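Local coordinates for 5' nucleotidase family protein (Staphylococcus aureus subsp. aureus, PDB 4Q7F) that belongs to the 5'-nucleotidase family and binds a manganese and a magnesium ion through a calcineurin-like phosphoesterase domain, at residues 208-213 / 250-255; 218-223 / 425-430; 315-320 / 379-384; 409-412 / 417-420. All blocks are in the same frame, centred on the assembly; numbering follows the deposited sequence.

Interaction 1 (208-213 / 250-255)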
# COMPACT_ATOMS: atom_id res chain seq x y z
N GLY A 208 5.46 -7.66 -5.40
CA GLY A 208 5.04 -6.94 -6.58
C GLY A 208 3.98 -7.83 -7.20
O GLY A 208 3.77 -8.97 -6.73
N GLY A 209 3.34 -7.34 -8.25
CA GLY A 209 2.27 -8.09 -8.90
C GLY A 209 2.35 -8.24 -10.41
O GLY A 209 3.45 -8.30 -10.99
N PHE A 210 1.18 -8.29 -11.04
CA PHE A 210 1.07 -8.54 -12.46
C PHE A 210 0.56 -7.33 -13.21
O PHE A 210 -0.48 -6.75 -12.87
CB PHE A 210 0.18 -9.75 -12.70
CG PHE A 210 0.63 -10.96 -11.95
CD1 PHE A 210 1.81 -11.61 -12.31
CD2 PHE A 210 -0.06 -11.41 -10.84
CE1 PHE A 210 2.26 -12.70 -11.60
CE2 PHE A 210 0.39 -12.52 -10.12
CZ PHE A 210 1.55 -13.16 -10.50
N GLU A 211 1.32 -6.98 -14.25
CA GLU A 211 1.06 -5.83 -15.11
C GLU A 211 0.23 -6.21 -16.34
O GLU A 211 -0.26 -5.33 -17.07
CB GLU A 211 2.38 -5.18 -15.52
CG GLU A 211 3.25 -5.93 -16.53
CD GLU A 211 3.98 -7.15 -16.00
OE1 GLU A 211 3.61 -7.69 -14.94
OE2 GLU A 211 4.94 -7.59 -16.68
N LYS A 212 0.09 -7.51 -16.57
CA LYS A 212 -0.74 -8.06 -17.65
C LYS A 212 -1.58 -9.19 -17.08
O LYS A 212 -1.20 -9.81 -16.08
CB LYS A 212 0.12 -8.59 -18.79
CG LYS A 212 0.82 -7.52 -19.59
CD LYS A 212 1.76 -8.13 -20.61
CE LYS A 212 2.44 -7.06 -21.43
NZ LYS A 212 3.38 -7.66 -22.41
N ASP A 213 -2.72 -9.45 -17.71
CA ASP A 213 -3.62 -10.53 -17.30
C ASP A 213 -2.90 -11.85 -17.53
O ASP A 213 -2.40 -12.08 -18.62
CB ASP A 213 -4.91 -10.47 -18.12
CG ASP A 213 -5.83 -11.64 -17.84
OD1 ASP A 213 -6.24 -11.83 -16.68
OD2 ASP A 213 -6.16 -12.36 -18.80
N ARG A 250 -4.38 -8.41 -4.44
CA ARG A 250 -5.29 -9.26 -5.18
C ARG A 250 -5.26 -10.68 -4.62
O ARG A 250 -4.32 -11.05 -3.91
CB ARG A 250 -4.87 -9.28 -6.63
CG ARG A 250 -4.90 -7.90 -7.27
CD ARG A 250 -4.12 -7.88 -8.56
NE ARG A 250 -4.81 -8.63 -9.59
CZ ARG A 250 -4.36 -8.77 -10.83
NH1 ARG A 250 -3.19 -8.26 -11.19
NH2 ARG A 250 -5.08 -9.46 -11.71
N GLN A 251 -6.31 -11.45 -4.95
CA GLN A 251 -6.44 -12.84 -4.50
C GLN A 251 -6.30 -13.74 -5.71
O GLN A 251 -7.21 -13.85 -6.55
CB GLN A 251 -7.74 -13.04 -3.74
CG GLN A 251 -7.77 -12.12 -2.53
CD GLN A 251 -8.80 -12.48 -1.51
OE1 GLN A 251 -9.67 -13.31 -1.75
NE2 GLN A 251 -8.71 -11.85 -0.34
N ILE A 252 -5.11 -14.34 -5.81
CA ILE A 252 -4.75 -15.17 -6.94
C ILE A 252 -4.14 -16.47 -6.47
O ILE A 252 -3.32 -16.46 -5.56
CB ILE A 252 -3.71 -14.44 -7.82
CG1 ILE A 252 -4.35 -13.18 -8.43
CG2 ILE A 252 -3.18 -15.34 -8.92
CD1 ILE A 252 -3.37 -12.32 -9.18
N ALA A 253 -4.53 -17.57 -7.11
CA ALA A 253 -4.00 -18.90 -6.83
C ALA A 253 -4.34 -19.74 -8.04
O ALA A 253 -5.46 -20.25 -8.14
CB ALA A 253 -4.59 -19.51 -5.57
N GLU A 254 -3.38 -19.88 -8.94
CA GLU A 254 -3.60 -20.61 -10.17
C GLU A 254 -2.26 -21.08 -10.70
O GLU A 254 -1.23 -20.90 -10.05
CB GLU A 254 -4.32 -19.70 -11.17
CG GLU A 254 -3.50 -18.51 -11.62
CD GLU A 254 -4.33 -17.48 -12.39
OE1 GLU A 254 -4.09 -17.30 -13.60
OE2 GLU A 254 -5.24 -16.88 -11.78
N ARG A 255 -2.28 -21.67 -11.89
CA ARG A 255 -1.08 -22.19 -12.51
C ARG A 255 -0.74 -21.37 -13.75
O ARG A 255 -1.64 -20.97 -14.49
CB ARG A 255 -1.33 -23.65 -12.93
CG ARG A 255 -2.07 -24.49 -11.88
CD ARG A 255 -1.26 -24.75 -10.63
NE ARG A 255 -0.42 -25.94 -10.76
CZ ARG A 255 -0.81 -27.18 -10.45
NH1 ARG A 255 0.03 -28.19 -10.62
NH2 ARG A 255 -2.04 -27.41 -9.96
O HOH W 1 -2.89 -8.27 -14.15

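Interaction 2 (218-223 / 425-430)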
# COMPACT_ATOMS: atom_id res chain seq x y z
N THR A 218 -2.87 -9.54 -21.84
CA THR A 218 -3.29 -8.17 -22.14
C THR A 218 -2.91 -7.22 -21.01
O THR A 218 -3.18 -7.50 -19.84
CB THR A 218 -4.82 -8.10 -22.35
OG1 THR A 218 -5.20 -9.01 -23.38
CG2 THR A 218 -5.27 -6.68 -22.75
N PRO A 219 -2.28 -6.07 -21.35
CA PRO A 219 -1.95 -5.13 -20.29
C PRO A 219 -3.19 -4.76 -19.47
O PRO A 219 -4.28 -4.59 -20.03
CB PRO A 219 -1.40 -3.92 -21.05
CG PRO A 219 -0.93 -4.46 -22.36
CD PRO A 219 -1.86 -5.59 -22.68
N THR A 220 -3.02 -4.72 -18.15
CA THR A 220 -4.10 -4.36 -17.22
C THR A 220 -3.77 -3.05 -16.49
O THR A 220 -4.52 -2.59 -15.65
CB THR A 220 -4.35 -5.50 -16.20
OG1 THR A 220 -3.14 -5.83 -15.52
CG2 THR A 220 -4.87 -6.77 -16.89
N GLU A 221 -2.62 -2.46 -16.81
CA GLU A 221 -2.20 -1.18 -16.24
C GLU A 221 -1.14 -0.67 -17.20
O GLU A 221 -0.68 -1.43 -18.06
CB GLU A 221 -1.64 -1.34 -14.83
CG GLU A 221 -0.33 -2.13 -14.75
CD GLU A 221 0.08 -2.50 -13.31
OE1 GLU A 221 1.27 -2.42 -12.98
OE2 GLU A 221 -0.80 -2.85 -12.51
N VAL A 222 -0.75 0.60 -17.09
CA VAL A 222 0.31 1.14 -17.95
C VAL A 222 1.62 0.45 -17.54
O VAL A 222 1.87 0.22 -16.34
CB VAL A 222 0.41 2.69 -17.92
CG1 VAL A 222 -0.86 3.29 -18.50
CG2 VAL A 222 0.65 3.22 -16.51
N LEU A 223 2.43 0.08 -18.53
CA LEU A 223 3.66 -0.68 -18.30
C LEU A 223 4.84 0.16 -17.80
O LEU A 223 5.79 0.40 -18.53
CB LEU A 223 4.04 -1.43 -19.59
CG LEU A 223 2.95 -2.31 -20.21
CD1 LEU A 223 3.48 -3.03 -21.44
CD2 LEU A 223 2.40 -3.32 -19.21
N LEU A 425 -10.51 1.07 -11.08
CA LEU A 425 -11.16 0.01 -10.31
C LEU A 425 -10.53 -1.37 -10.53
O LEU A 425 -10.51 -2.18 -9.62
CB LEU A 425 -12.64 -0.07 -10.69
CG LEU A 425 -13.50 1.16 -10.41
CD1 LEU A 425 -14.89 0.99 -11.00
CD2 LEU A 425 -13.57 1.42 -8.91
N GLU A 426 -10.05 -1.65 -11.75
CA GLU A 426 -9.47 -2.95 -12.09
C GLU A 426 -7.98 -2.85 -12.43
O GLU A 426 -7.54 -1.85 -12.98
CB GLU A 426 -10.20 -3.57 -13.29
CG GLU A 426 -11.71 -3.77 -13.12
CD GLU A 426 -12.09 -4.73 -12.00
OE1 GLU A 426 -11.31 -5.66 -11.68
OE2 GLU A 426 -13.20 -4.56 -11.46
N PRO A 427 -7.20 -3.90 -12.10
CA PRO A 427 -7.65 -5.11 -11.40
C PRO A 427 -8.13 -4.82 -9.98
O PRO A 427 -8.94 -5.57 -9.44
CB PRO A 427 -6.40 -6.01 -11.41
CG PRO A 427 -5.25 -5.12 -11.72
CD PRO A 427 -5.81 -4.00 -12.56
N LYS A 428 -7.64 -3.74 -9.38
CA LYS A 428 -8.06 -3.33 -8.04
C LYS A 428 -8.25 -1.80 -7.92
O LYS A 428 -7.68 -1.03 -8.69
CB LYS A 428 -7.13 -3.86 -6.96
CG LYS A 428 -7.29 -5.36 -6.74
CD LYS A 428 -6.74 -5.76 -5.38
CE LYS A 428 -7.67 -5.39 -4.23
NZ LYS A 428 -8.82 -6.32 -4.11
N PRO A 429 -9.06 -1.37 -6.93
CA PRO A 429 -9.38 0.05 -6.79
C PRO A 429 -8.18 0.97 -6.48
O PRO A 429 -7.32 0.61 -5.70
CB PRO A 429 -10.39 0.06 -5.63
CG PRO A 429 -10.06 -1.14 -4.83
CD PRO A 429 -9.65 -2.17 -5.84
N GLN A 430 -8.16 2.13 -7.11
CA GLN A 430 -7.13 3.15 -6.92
C GLN A 430 -7.79 4.52 -6.71
O GLN A 430 -7.40 5.50 -7.37
CB GLN A 430 -6.22 3.20 -8.14
CG GLN A 430 -5.40 1.94 -8.38
CD GLN A 430 -4.59 2.00 -9.66
OE1 GLN A 430 -5.01 2.60 -10.67
NE2 GLN A 430 -3.44 1.36 -9.65

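Interaction 3 (315-320 / 379-384)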
# COMPACT_ATOMS: atom_id res chain seq x y z
N ASP A 315 -7.95 2.28 23.62
CA ASP A 315 -8.02 3.45 24.50
C ASP A 315 -7.41 4.68 23.81
O ASP A 315 -7.99 5.76 23.80
CB ASP A 315 -7.36 3.17 25.84
CG ASP A 315 -8.16 2.19 26.72
OD1 ASP A 315 -9.30 1.80 26.36
OD2 ASP A 315 -7.64 1.80 27.78
N TRP A 316 -6.24 4.50 23.19
CA TRP A 316 -5.56 5.58 22.49
C TRP A 316 -6.41 6.05 21.32
O TRP A 316 -6.56 7.24 21.10
CB TRP A 316 -4.18 5.12 22.02
CG TRP A 316 -3.37 6.15 21.38
CD1 TRP A 316 -2.72 7.18 21.99
CD2 TRP A 316 -3.03 6.22 19.98
NE1 TRP A 316 -2.01 7.91 21.06
CE2 TRP A 316 -2.19 7.34 19.82
CE3 TRP A 316 -3.36 5.46 18.86
CZ2 TRP A 316 -1.68 7.72 18.58
CZ3 TRP A 316 -2.85 5.82 17.64
CH2 TRP A 316 -2.02 6.94 17.50
N LEU A 317 -6.98 5.10 20.58
CA LEU A 317 -7.82 5.44 19.45
C LEU A 317 -9.07 6.22 19.86
O LEU A 317 -9.58 7.02 19.07
CB LEU A 317 -8.20 4.17 18.68
CG LEU A 317 -7.01 3.59 17.90
CD1 LEU A 317 -7.40 2.27 17.29
CD2 LEU A 317 -6.54 4.56 16.82
N ASP A 318 -9.53 6.03 21.08
CA ASP A 318 -10.71 6.74 21.58
C ASP A 318 -10.41 8.13 22.10
O ASP A 318 -11.35 8.87 22.44
CB ASP A 318 -11.41 5.92 22.67
CG ASP A 318 -12.12 4.69 22.12
OD1 ASP A 318 -12.43 4.68 20.90
OD2 ASP A 318 -12.38 3.75 22.90
N TYR A 319 -9.13 8.50 22.18
CA TYR A 319 -8.74 9.80 22.71
C TYR A 319 -9.43 10.89 21.91
O TYR A 319 -9.35 10.91 20.69
CB TYR A 319 -7.22 9.99 22.68
CG TYR A 319 -6.81 11.36 23.16
CD1 TYR A 319 -6.67 11.62 24.52
CD2 TYR A 319 -6.58 12.40 22.27
CE1 TYR A 319 -6.31 12.89 24.98
CE2 TYR A 319 -6.22 13.66 22.71
CZ TYR A 319 -6.08 13.90 24.06
OH TYR A 319 -5.72 15.15 24.49
N GLU A 320 -10.12 11.78 22.62
CA GLU A 320 -10.85 12.85 21.97
C GLU A 320 -9.95 14.02 21.57
O GLU A 320 -9.26 14.61 22.40
CB GLU A 320 -11.99 13.33 22.88
CG GLU A 320 -12.77 14.49 22.30
CD GLU A 320 -14.02 14.83 23.09
OE1 GLU A 320 -14.66 13.91 23.66
OE2 GLU A 320 -14.38 16.02 23.10
N ASP A 379 -10.78 8.48 14.27
CA ASP A 379 -11.34 9.19 13.13
C ASP A 379 -10.28 9.89 12.29
O ASP A 379 -10.34 9.87 11.07
CB ASP A 379 -12.38 10.18 13.61
CG ASP A 379 -13.43 9.51 14.49
OD1 ASP A 379 -14.05 8.53 14.02
OD2 ASP A 379 -13.64 9.95 15.63
N VAL A 380 -9.29 10.50 12.95
CA VAL A 380 -8.23 11.21 12.24
C VAL A 380 -7.42 10.24 11.39
O VAL A 380 -7.10 10.52 10.23
CB VAL A 380 -7.28 11.95 13.21
CG1 VAL A 380 -6.04 12.45 12.48
CG2 VAL A 380 -7.99 13.09 13.93
N ILE A 381 -7.07 9.10 11.98
CA ILE A 381 -6.28 8.10 11.28
C ILE A 381 -7.05 7.52 10.08
O ILE A 381 -6.47 7.35 9.01
CB ILE A 381 -5.80 6.97 12.22
CG1 ILE A 381 -4.86 7.53 13.30
CG2 ILE A 381 -5.06 5.94 11.39
CD1 ILE A 381 -4.40 6.54 14.37
N ASN A 382 -8.33 7.22 10.26
CA ASN A 382 -9.14 6.68 9.17
C ASN A 382 -9.22 7.64 8.01
O ASN A 382 -9.25 7.21 6.85
CB ASN A 382 -10.55 6.30 9.65
CG ASN A 382 -10.54 5.02 10.46
OD1 ASN A 382 -9.71 4.15 10.22
ND2 ASN A 382 -11.45 4.89 11.41
N ASN A 383 -9.25 8.93 8.30
CA ASN A 383 -9.29 9.95 7.23
C ASN A 383 -7.93 10.26 6.60
O ASN A 383 -7.87 10.70 5.48
CB ASN A 383 -10.01 11.17 7.73
CG ASN A 383 -11.50 10.93 7.84
OD1 ASN A 383 -12.20 10.87 6.83
ND2 ASN A 383 -12.00 10.76 9.05
N TYR A 384 -6.85 10.00 7.32
CA TYR A 384 -5.50 10.19 6.75
C TYR A 384 -4.66 9.01 7.22
O TYR A 384 -3.89 9.17 8.16
CB TYR A 384 -4.84 11.52 7.18
CG TYR A 384 -3.93 11.98 6.08
CD1 TYR A 384 -2.72 11.36 5.85
CD2 TYR A 384 -4.35 12.95 5.17
CE1 TYR A 384 -1.91 11.73 4.80
CE2 TYR A 384 -3.55 13.32 4.11
CZ TYR A 384 -2.34 12.71 3.93
OH TYR A 384 -1.55 13.04 2.87

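Interaction 4 (409-412 / 417-420)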
# COMPACT_ATOMS: atom_id res chain seq x y z
N GLU A 409 -9.22 11.85 -15.01
CA GLU A 409 -9.19 10.52 -15.64
C GLU A 409 -9.91 9.48 -14.77
O GLU A 409 -10.24 8.40 -15.24
CB GLU A 409 -7.75 10.04 -15.86
CG GLU A 409 -6.97 10.86 -16.87
CD GLU A 409 -5.53 10.41 -16.98
OE1 GLU A 409 -5.20 9.29 -16.47
OE2 GLU A 409 -4.73 11.18 -17.54
N TYR A 410 -10.10 9.83 -13.50
CA TYR A 410 -10.81 8.99 -12.53
C TYR A 410 -12.24 8.73 -12.94
O TYR A 410 -12.81 7.74 -12.55
CB TYR A 410 -10.83 9.71 -11.18
CG TYR A 410 -11.58 8.99 -10.09
CD1 TYR A 410 -11.05 7.85 -9.50
CD2 TYR A 410 -12.79 9.47 -9.62
CE1 TYR A 410 -11.71 7.20 -8.49
CE2 TYR A 410 -13.46 8.82 -8.61
CZ TYR A 410 -12.92 7.68 -8.05
OH TYR A 410 -13.58 7.05 -7.04
N PHE A 411 -12.84 9.62 -13.73
CA PHE A 411 -14.22 9.48 -14.12
C PHE A 411 -14.41 8.92 -15.52
O PHE A 411 -13.52 8.99 -16.38
CB PHE A 411 -14.94 10.85 -14.08
CG PHE A 411 -14.95 11.50 -12.72
CD1 PHE A 411 -15.81 11.06 -11.73
CD2 PHE A 411 -14.13 12.57 -12.45
CE1 PHE A 411 -15.83 11.66 -10.48
CE2 PHE A 411 -14.14 13.17 -11.21
CZ PHE A 411 -14.98 12.72 -10.22
N ASP A 412 -15.59 8.34 -15.72
CA ASP A 412 -16.02 7.86 -17.02
C ASP A 412 -17.54 8.02 -17.02
O ASP A 412 -18.11 8.46 -16.03
CB ASP A 412 -15.62 6.40 -17.25
CG ASP A 412 -15.91 5.95 -18.67
OD1 ASP A 412 -16.12 6.82 -19.57
OD2 ASP A 412 -15.94 4.72 -18.90
N GLU A 417 -24.71 8.70 -16.90
CA GLU A 417 -24.27 9.10 -15.58
C GLU A 417 -22.76 9.06 -15.45
O GLU A 417 -22.08 8.19 -15.99
CB GLU A 417 -24.90 8.20 -14.50
CG GLU A 417 -26.42 8.31 -14.36
CD GLU A 417 -26.88 9.69 -13.88
OE1 GLU A 417 -26.05 10.50 -13.44
OE2 GLU A 417 -28.10 9.96 -13.94
N VAL A 418 -22.25 10.02 -14.70
CA VAL A 418 -20.84 10.11 -14.43
C VAL A 418 -20.58 8.99 -13.44
O VAL A 418 -21.33 8.82 -12.50
CB VAL A 418 -20.48 11.49 -13.86
CG1 VAL A 418 -19.05 11.53 -13.33
CG2 VAL A 418 -20.69 12.57 -14.92
N SER A 419 -19.55 8.20 -13.69
CA SER A 419 -19.19 7.10 -12.79
C SER A 419 -17.66 7.00 -12.72
O SER A 419 -16.96 7.85 -13.23
CB SER A 419 -19.80 5.82 -13.31
OG SER A 419 -19.41 5.64 -14.66
N VAL A 420 -17.15 5.94 -12.07
CA VAL A 420 -15.72 5.76 -11.97
C VAL A 420 -15.17 4.90 -13.12
O VAL A 420 -15.78 3.91 -13.53
CB VAL A 420 -15.33 5.12 -10.62
CG1 VAL A 420 -13.82 5.02 -10.50
CG2 VAL A 420 -15.91 5.94 -9.47

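Interaction 1 (208-213 / 250-255)
Just past the metal site of the calcineurin-like phosphoesterase domain, F210 meets R250 and I252 where two chain segments leave it: H207, a magnesium ligand, precedes the loop 208-213, and H249, a manganese ligand, precedes R250. In the apolar part the CD1 methyl of I252 sits at the edge of the F210 ring, near its plane, 3.8 Å from F210 CD2 and almost as close to F210 CE2. The same methyl serves a second flat group, since it sits 3.9 Å above one face of the R250 guanidinium, displaced toward the rim. R250 reaches this place through a chain that is bent at its third torsion (chi3 71°), which turns the guanidinium edge toward the loop. There R250 NH1 stands 3.5 Å from F210 O, in the guanidinium plane but without a direct hydrogen bond. A water closes the gap instead: it accepts from R250 NH1 at 3.0 Å and donates to F210 O at 3.1 Å, with a weak third bond to K212 O. R250 NH1 also bonds directly to Q248 OE1, the atom that accepts the backbone N-H of F210, so the Q248 side-chain oxygen joins R250 NH1 to the N-H of F210, and the water joins the same NH1 to the carbonyl of F210. Around this, the F210 ring lies against V261 and Q263 of strand 259-264 and against L233 of helix 229-236. I252 belongs to strand 251-256, outermost in its six-stranded mixed sheet, and its backbone pairs with Q263 of the adjacent strand 259-264.

Interaction 2 (218-223 / 425-430)
P427 and T220 carry this contact, the two residues that bury most surface in it, and E221 adds a smaller share without a close touch. The approach is made by the CD methylene of the proline ring, which lies 3.6 Å from T220 O and 4.2 Å from T220 CB. The backbones themselves stay apart, the CA atoms of T220 and P427 being 6.9 Å from each other. The peptide bond before P427 is cis, which places P427 CD on the opposite side of that bond from the carbonyl oxygen of E426. That oxygen comes no nearer than 4.1 Å to T220 O. Two carbonyl oxygens cannot bond to each other, and no hydrogen bond links the two segments, so the meeting rests on van der Waals contact with the proline ring. T220 offers its CB and its carbonyl rather than its hydroxyl. With OG1 between the backbone N and the carbonyl carbon (chi1 55°), the hydroxyl makes a weak hydrogen bond to E211 O, the oxygen that also receives the T220 backbone N-H. E221 starts toward 425-430, but its carboxylate is held within its own part of the fold, OE1 hydrogen-bonding to N227 ND2. Within 425-430, P427 and K428 also pack on R250. The contact lies at the surface and joins two loops, one between strand 201-207 and helix 229-236 in the phosphoesterase family region, the other between strands 417-420 and 435-438 in the 5'-nucleotidase C-terminal family region; the latter continues to F432, which lines the ligand pocket.

Interaction 3 (315-320 / 379-384)
The CD1 methyl of I381 fits between two side chains that follow each other on helix 304-317, touching W316 CZ3 at 3.7 Å and L317 CD2 at 3.8 Å. I381 crosses each of them at about a right angle; its extended CG1 branch (chi2 175°) ends in the methyl that meets both. W316 presents its six-membered ring: CG is anti to the backbone N (chi1 -176°), which carries the far end of the indole to I381, and W316 CH2 follows at 4.0 Å from I381 CD1. Helix 304-317 is here packed against helix 377-383, the latter within the C-terminal 5'-nucleotidase family region; helix 304-317 itself comes between the two family regions in the chain. Within 379-384, N383 contributes a side-chain bond at the helix end, its ND2 donating to D379 O at 2.8 Å from above the carbonyl plane, while its own backbone N reaches the same oxygen from the opposite face. Farther out, the W316 ring makes edge-to-face contacts with Y82 and H86, and I381 also touches N81, so helix 78-85 covers this cluster. R378 forms a salt bridge with D318 and a backbone bond with L317, and R40 pairs with both D315 and D318.

Interaction 4 (409-412 / 417-420)
V420 presses both its methyl groups on Y410. Its CG1 stands over one face of the tyrosine ring, 3.9 Å from the centroid and 24° off the normal, a CH-pi contact set toward the rim. Its CG2 comes instead to the phenolic end, 3.5 Å from Y410 OH. The tyrosine is swung to this place because its CG is anti to the backbone N (chi1 178°), and its hydroxyl is hydrogen-bonded to H431. Beside it, the edge of Y410 points at the ring of F411, with Y410 CD2 over the centre of one face. F411 in turn meets V418, F411 CD1 to V418 CG1 at 3.6 Å, the two side chains crossing obliquely. These residues belong to a two-stranded antiparallel beta hairpin, 411-414 with 417-420. F411 and V420 form a non-hydrogen-bonded pair whose side chains diverge; D412 and S419 form the hydrogen-bonded pair, with side chains on the same face. In that pair S419 N donates to D412 O at 2.8 Å, nearly straight at 173°, and D412 N returns the bond to S419 O at 2.9 Å. S419 OG adds a weak bond to D412 O at 3.4 Å. Beyond the hairpin, Y434 stacks on Y410 and meets F411 edge-to-face, F424 meets Y410 edge-to-face, and both F411 and V418 lean on V338 of helix 335-338 and V525 of strand 522-526.

Interactions 1 and 3 are buried, interaction 2 lies at the surface and interaction 4 is partly buried. Interactions 1 and 2 share the loop that follows strand 201-207, within which D213 N lies 2.9 Å from T218 O, a probable hydrogen bond. Interaction 2 also touches interaction 4 through L425 and V420. Interaction 3 is remote, about 14 Å from its nearest neighbours by closest atoms, and on the other side of the chain's centre from interactions 1 and 2. Their chemistry differs accordingly: a water-bridged arginine one residue along the chain from a metal ligand, bare proline contact between loops, apolar helix packing, and paired backbone bonds in a hairpin.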